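Local structure of peptidoglycan-recognition protein LB (Drosophila melanogaster, 1OHT) at residues A[119-124]-A[162-167]; A[45-50]-A[112-117]. The protein hydrolyses the bond between N-acetylmuramic acid and L-alanine in bacterial peptidoglycan as a zinc-dependent amidase of innate immunity, probably scavenging biologically active peptidoglycan. All blocks are in the same frame, centred on the assembly; numbering follows the deposited sequence.

Contact 1 (A[119-124]-A[162-167]); sequences TELPPK and GGRLFA
With CG of Arg164 anti to its own N (chi1 -171°) and a bend at chi2 (70°), the arginine runs past the carbonyl of Thr119 and brings its guanidinium against Leu121, whose CG also stands opposite its backbone N. Arg164 CG rests 3.2 Å from Thr119 O. Farther out, CD1 of Leu121 lies over one face of the guanidinium, displaced toward its rim and 3.8 Å from NH1 of Arg164, while Leu121 CD2 reaches NH2. No direct hydrogen bond joins the two segments; instead a water in the guanidinium plane donates a hydrogen bond to Thr119 O (3.1 Å) and accepts a weak one from NE of Arg164. The arginine sits in the first turn of helix 163-169, N-capped by Gly162, and residues 119-124 end the amidase-domain connection from strand 108-113 and enter helix 124-139, with Pro123 at the N-cap position. On the buried side the packing is apolar: CG of Pro122 meets CG of Leu165 at 4.0 Å, the two side chains crossing at about a right angle. The side chain of Leu165, about 9 Å from the zinc ion, also packs on Trp117 and on Ile41 and His43 of strand 36-43.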
# COMPACT_ATOMS: atom_id res chain seq x y z
N THR A 119 11.77 -12.05 -5.20
CA THR A 119 13.13 -12.47 -4.84
C THR A 119 14.13 -11.34 -4.49
O THR A 119 14.95 -11.48 -3.59
CB THR A 119 13.71 -13.30 -5.98
OG1 THR A 119 13.69 -12.53 -7.18
CG2 THR A 119 12.85 -14.55 -6.20
N GLU A 120 14.04 -10.23 -5.21
CA GLU A 120 14.87 -9.07 -4.99
C GLU A 120 14.30 -8.26 -3.81
O GLU A 120 13.08 -8.16 -3.64
CB GLU A 120 14.84 -8.22 -6.26
CG GLU A 120 15.92 -7.21 -6.36
CD GLU A 120 17.29 -7.86 -6.27
OE1 GLU A 120 17.46 -8.98 -6.81
OE2 GLU A 120 18.17 -7.22 -5.66
N LEU A 121 15.16 -7.66 -3.01
CA LEU A 121 14.72 -6.86 -1.88
C LEU A 121 14.56 -5.41 -2.35
O LEU A 121 15.38 -4.92 -3.10
CB LEU A 121 15.76 -6.95 -0.74
CG LEU A 121 15.50 -6.05 0.50
CD1 LEU A 121 14.36 -6.62 1.33
CD2 LEU A 121 16.77 -5.96 1.36
N PRO A 122 13.48 -4.72 -1.93
CA PRO A 122 13.29 -3.33 -2.36
C PRO A 122 14.45 -2.48 -1.83
O PRO A 122 14.93 -2.71 -0.74
CB PRO A 122 11.97 -2.93 -1.71
CG PRO A 122 11.22 -4.26 -1.59
CD PRO A 122 12.32 -5.19 -1.14
N PRO A 123 14.92 -1.50 -2.63
CA PRO A 123 16.02 -0.61 -2.23
C PRO A 123 15.64 0.10 -0.94
O PRO A 123 14.47 0.36 -0.70
CB PRO A 123 16.12 0.37 -3.39
CG PRO A 123 15.63 -0.48 -4.59
CD PRO A 123 14.48 -1.25 -4.01
N LYS A 124 16.62 0.44 -0.11
CA LYS A 124 16.39 1.11 1.16
C LYS A 124 15.48 2.33 1.16
O LYS A 124 14.67 2.48 2.07
CB LYS A 124 17.72 1.55 1.79
CG LYS A 124 18.23 0.63 2.87
CD LYS A 124 18.88 1.44 3.98
CE LYS A 124 17.84 2.32 4.65
NZ LYS A 124 18.32 2.93 5.93
N GLY A 162 5.27 -10.83 -2.42
CA GLY A 162 6.52 -11.39 -2.85
C GLY A 162 7.23 -12.02 -1.66
O GLY A 162 7.18 -11.50 -0.56
N GLY A 163 7.88 -13.16 -1.88
CA GLY A 163 8.56 -13.83 -0.78
C GLY A 163 9.61 -12.97 -0.10
O GLY A 163 9.62 -12.90 1.13
N ARG A 164 10.47 -12.30 -0.87
CA ARG A 164 11.56 -11.49 -0.29
C ARG A 164 11.03 -10.29 0.49
O ARG A 164 11.50 -10.01 1.59
CB ARG A 164 12.55 -11.01 -1.38
CG ARG A 164 13.81 -10.34 -0.84
CD ARG A 164 14.76 -11.36 -0.13
NE ARG A 164 15.81 -10.71 0.66
CZ ARG A 164 15.65 -10.21 1.90
NH1 ARG A 164 14.47 -10.26 2.53
NH2 ARG A 164 16.69 -9.65 2.53
N LEU A 165 10.04 -9.59 -0.06
CA LEU A 165 9.47 -8.43 0.64
C LEU A 165 8.73 -8.92 1.90
O LEU A 165 8.70 -8.25 2.95
CB LEU A 165 8.48 -7.69 -0.28
CG LEU A 165 8.13 -6.25 0.05
CD1 LEU A 165 7.04 -5.74 -0.91
CD2 LEU A 165 7.67 -6.14 1.45
N PHE A 166 8.12 -10.10 1.80
CA PHE A 166 7.39 -10.62 2.96
C PHE A 166 8.40 -10.95 4.08
O PHE A 166 8.16 -10.67 5.25
CB PHE A 166 6.59 -11.86 2.57
CG PHE A 166 5.70 -12.35 3.68
CD1 PHE A 166 4.58 -11.61 4.07
CD2 PHE A 166 6.02 -13.51 4.39
CE1 PHE A 166 3.79 -11.99 5.17
CE2 PHE A 166 5.23 -13.92 5.50
CZ PHE A 166 4.12 -13.15 5.89
N ALA A 167 9.53 -11.55 3.73
CA ALA A 167 10.49 -11.85 4.78
C ALA A 167 10.94 -10.51 5.37
O ALA A 167 11.09 -10.38 6.59
CB ALA A 167 11.68 -12.63 4.22
O HOH W 1 17.28 -10.74 -1.74

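Contact 2 (A[45-50]-A[112-117]); sequences YMPAVC and VLIGDW
Tyr45 N donates to Gly115 O across 2.9 Å in the one clear hydrogen bond between the two segments. Close backbone packing continues this link: Gly115 CA makes a CA-H...O contact with Pro47 O at 3.4 Å and stands 3.4 Å from Val49 N. Gly115 has backbone angles that by themselves call for glycine, and a CB there would clash with the Trp117 indole. Apolar contacts lie beyond. Ile114 CG2, anti to the backbone N, reaches Cys50 SG at 4.0 Å and, more loosely, Pro47 CG; Val49 packs across the benzo end of Trp117, with CG1 3.5 Å from CZ2. Among polar groups, the Asp116 carboxylate lies alongside the Tyr45 ring, their planes 63° apart and Asp116 CG 3.8 Å from Tyr45 CD1, while OD2 forms a salt bridge with Arg118. With an alanine here the carboxylate is gone, and Arg118 would probably lose its salt-bridge partner while the Tyr45 ring loses the group packed alongside it. Cys50 pairs with Cys56 in a disulfide, and the Tyr45 side chain is about 8 Å from the zinc ion, which places the loop 45-50 and the end of strand 108-113 with the residues after it near the metal site of the zinc-dependent amidase fold.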
# COMPACT_ATOMS: atom_id res chain seq x y z
N TYR A 45 4.06 -6.09 -8.68
CA TYR A 45 4.51 -7.16 -9.58
C TYR A 45 4.70 -6.57 -11.00
O TYR A 45 5.77 -6.69 -11.58
CB TYR A 45 3.52 -8.32 -9.61
CG TYR A 45 3.92 -9.35 -10.62
CD1 TYR A 45 5.08 -10.10 -10.46
CD2 TYR A 45 3.19 -9.49 -11.80
CE1 TYR A 45 5.52 -10.95 -11.45
CE2 TYR A 45 3.61 -10.33 -12.80
CZ TYR A 45 4.78 -11.07 -12.62
OH TYR A 45 5.19 -11.93 -13.62
N MSE A 46 3.63 -5.96 -11.53
CA MSE A 46 3.64 -5.28 -12.82
C MSE A 46 2.78 -4.02 -12.62
O MSE A 46 1.60 -4.11 -12.27
CB MSE A 46 3.02 -6.13 -13.93
CG MSE A 46 4.04 -6.88 -14.80
SE MSE A 46 5.40 -5.73 -15.69
CE MSE A 46 4.24 -4.34 -16.47
N PRO A 47 3.36 -2.83 -12.83
CA PRO A 47 4.73 -2.51 -13.25
C PRO A 47 5.89 -2.91 -12.34
O PRO A 47 5.74 -3.07 -11.13
CB PRO A 47 4.69 -0.97 -13.44
CG PRO A 47 3.66 -0.53 -12.46
CD PRO A 47 2.57 -1.60 -12.63
N ALA A 48 7.06 -3.02 -12.98
CA ALA A 48 8.33 -3.34 -12.35
C ALA A 48 8.77 -2.08 -11.61
O ALA A 48 8.13 -1.04 -11.74
CB ALA A 48 9.35 -3.73 -13.44
N VAL A 49 9.86 -2.17 -10.84
CA VAL A 49 10.37 -1.03 -10.06
C VAL A 49 10.59 0.18 -10.96
O VAL A 49 11.05 0.06 -12.08
CB VAL A 49 11.76 -1.29 -9.42
CG1 VAL A 49 11.94 -0.44 -8.18
CG2 VAL A 49 11.95 -2.73 -9.13
N CYS A 50 10.27 1.36 -10.44
CA CYS A 50 10.45 2.60 -11.18
C CYS A 50 11.47 3.35 -10.34
O CYS A 50 11.36 3.37 -9.12
CB CYS A 50 9.12 3.38 -11.26
SG CYS A 50 8.40 3.78 -9.63
N VAL A 112 1.37 -0.17 -1.49
CA VAL A 112 1.98 -1.02 -2.50
C VAL A 112 3.35 -0.50 -2.86
O VAL A 112 3.54 0.66 -3.23
CB VAL A 112 1.10 -1.11 -3.81
CG1 VAL A 112 0.94 0.25 -4.42
CG2 VAL A 112 1.76 -2.08 -4.83
N LEU A 113 4.34 -1.36 -2.69
CA LEU A 113 5.70 -1.01 -3.09
C LEU A 113 5.73 -1.42 -4.57
O LEU A 113 5.59 -2.59 -4.93
CB LEU A 113 6.74 -1.79 -2.28
CG LEU A 113 7.15 -1.12 -0.95
CD1 LEU A 113 6.12 -1.35 0.11
CD2 LEU A 113 8.53 -1.66 -0.53
N ILE A 114 5.85 -0.42 -5.42
CA ILE A 114 5.91 -0.62 -6.85
C ILE A 114 7.09 -1.51 -7.26
O ILE A 114 8.24 -1.23 -6.90
CB ILE A 114 6.00 0.74 -7.54
CG1 ILE A 114 4.73 1.53 -7.19
CG2 ILE A 114 6.10 0.57 -9.07
CD1 ILE A 114 4.62 2.89 -7.95
N GLY A 115 6.80 -2.55 -8.04
CA GLY A 115 7.83 -3.47 -8.48
C GLY A 115 7.50 -4.91 -8.11
O GLY A 115 6.51 -5.17 -7.40
N ASP A 116 8.33 -5.85 -8.58
CA ASP A 116 8.18 -7.28 -8.32
C ASP A 116 9.22 -7.62 -7.26
O ASP A 116 10.41 -7.55 -7.52
CB ASP A 116 8.43 -8.06 -9.62
CG ASP A 116 8.67 -9.57 -9.41
OD1 ASP A 116 8.31 -10.14 -8.35
OD2 ASP A 116 9.24 -10.19 -10.35
N TRP A 117 8.77 -7.96 -6.06
CA TRP A 117 9.67 -8.23 -4.97
C TRP A 117 9.65 -9.65 -4.45
O TRP A 117 9.88 -9.91 -3.27
CB TRP A 117 9.37 -7.25 -3.82
CG TRP A 117 9.40 -5.82 -4.31
CD1 TRP A 117 8.34 -4.94 -4.39
CD2 TRP A 117 10.53 -5.13 -4.85
NE1 TRP A 117 8.74 -3.77 -4.97
CE2 TRP A 117 10.07 -3.85 -5.26
CE3 TRP A 117 11.87 -5.48 -5.04
CZ2 TRP A 117 10.93 -2.89 -5.85
CZ3 TRP A 117 12.73 -4.52 -5.63
CH2 TRP A 117 12.25 -3.25 -6.02

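Overall arrangement
From the N terminus, the chain leaves strand 36-43, which carries the zinc ligand His42, and enters the loop 45-50 before helix 53-70. Contact 2 closes when the end of strand 108-113 and the residues after it return to that loop, 62 positions later. The chain then runs directly into 119-124 and helix 124-139, and contact 1 closes when helix 163-169 comes back after the remaining zinc ligands, His152 and Cys160. The two closures follow in series, neither nested nor crossed. Trp117 joins them: it belongs to contact 2, yet packs on Pro122 and Pro123, and its O probably accepts a hydrogen bond from Leu165 N. Contact 2 thus ties the exits of strands 36-43 and 108-113, contact 1 the approach to helix 124-139 and helix 163-169.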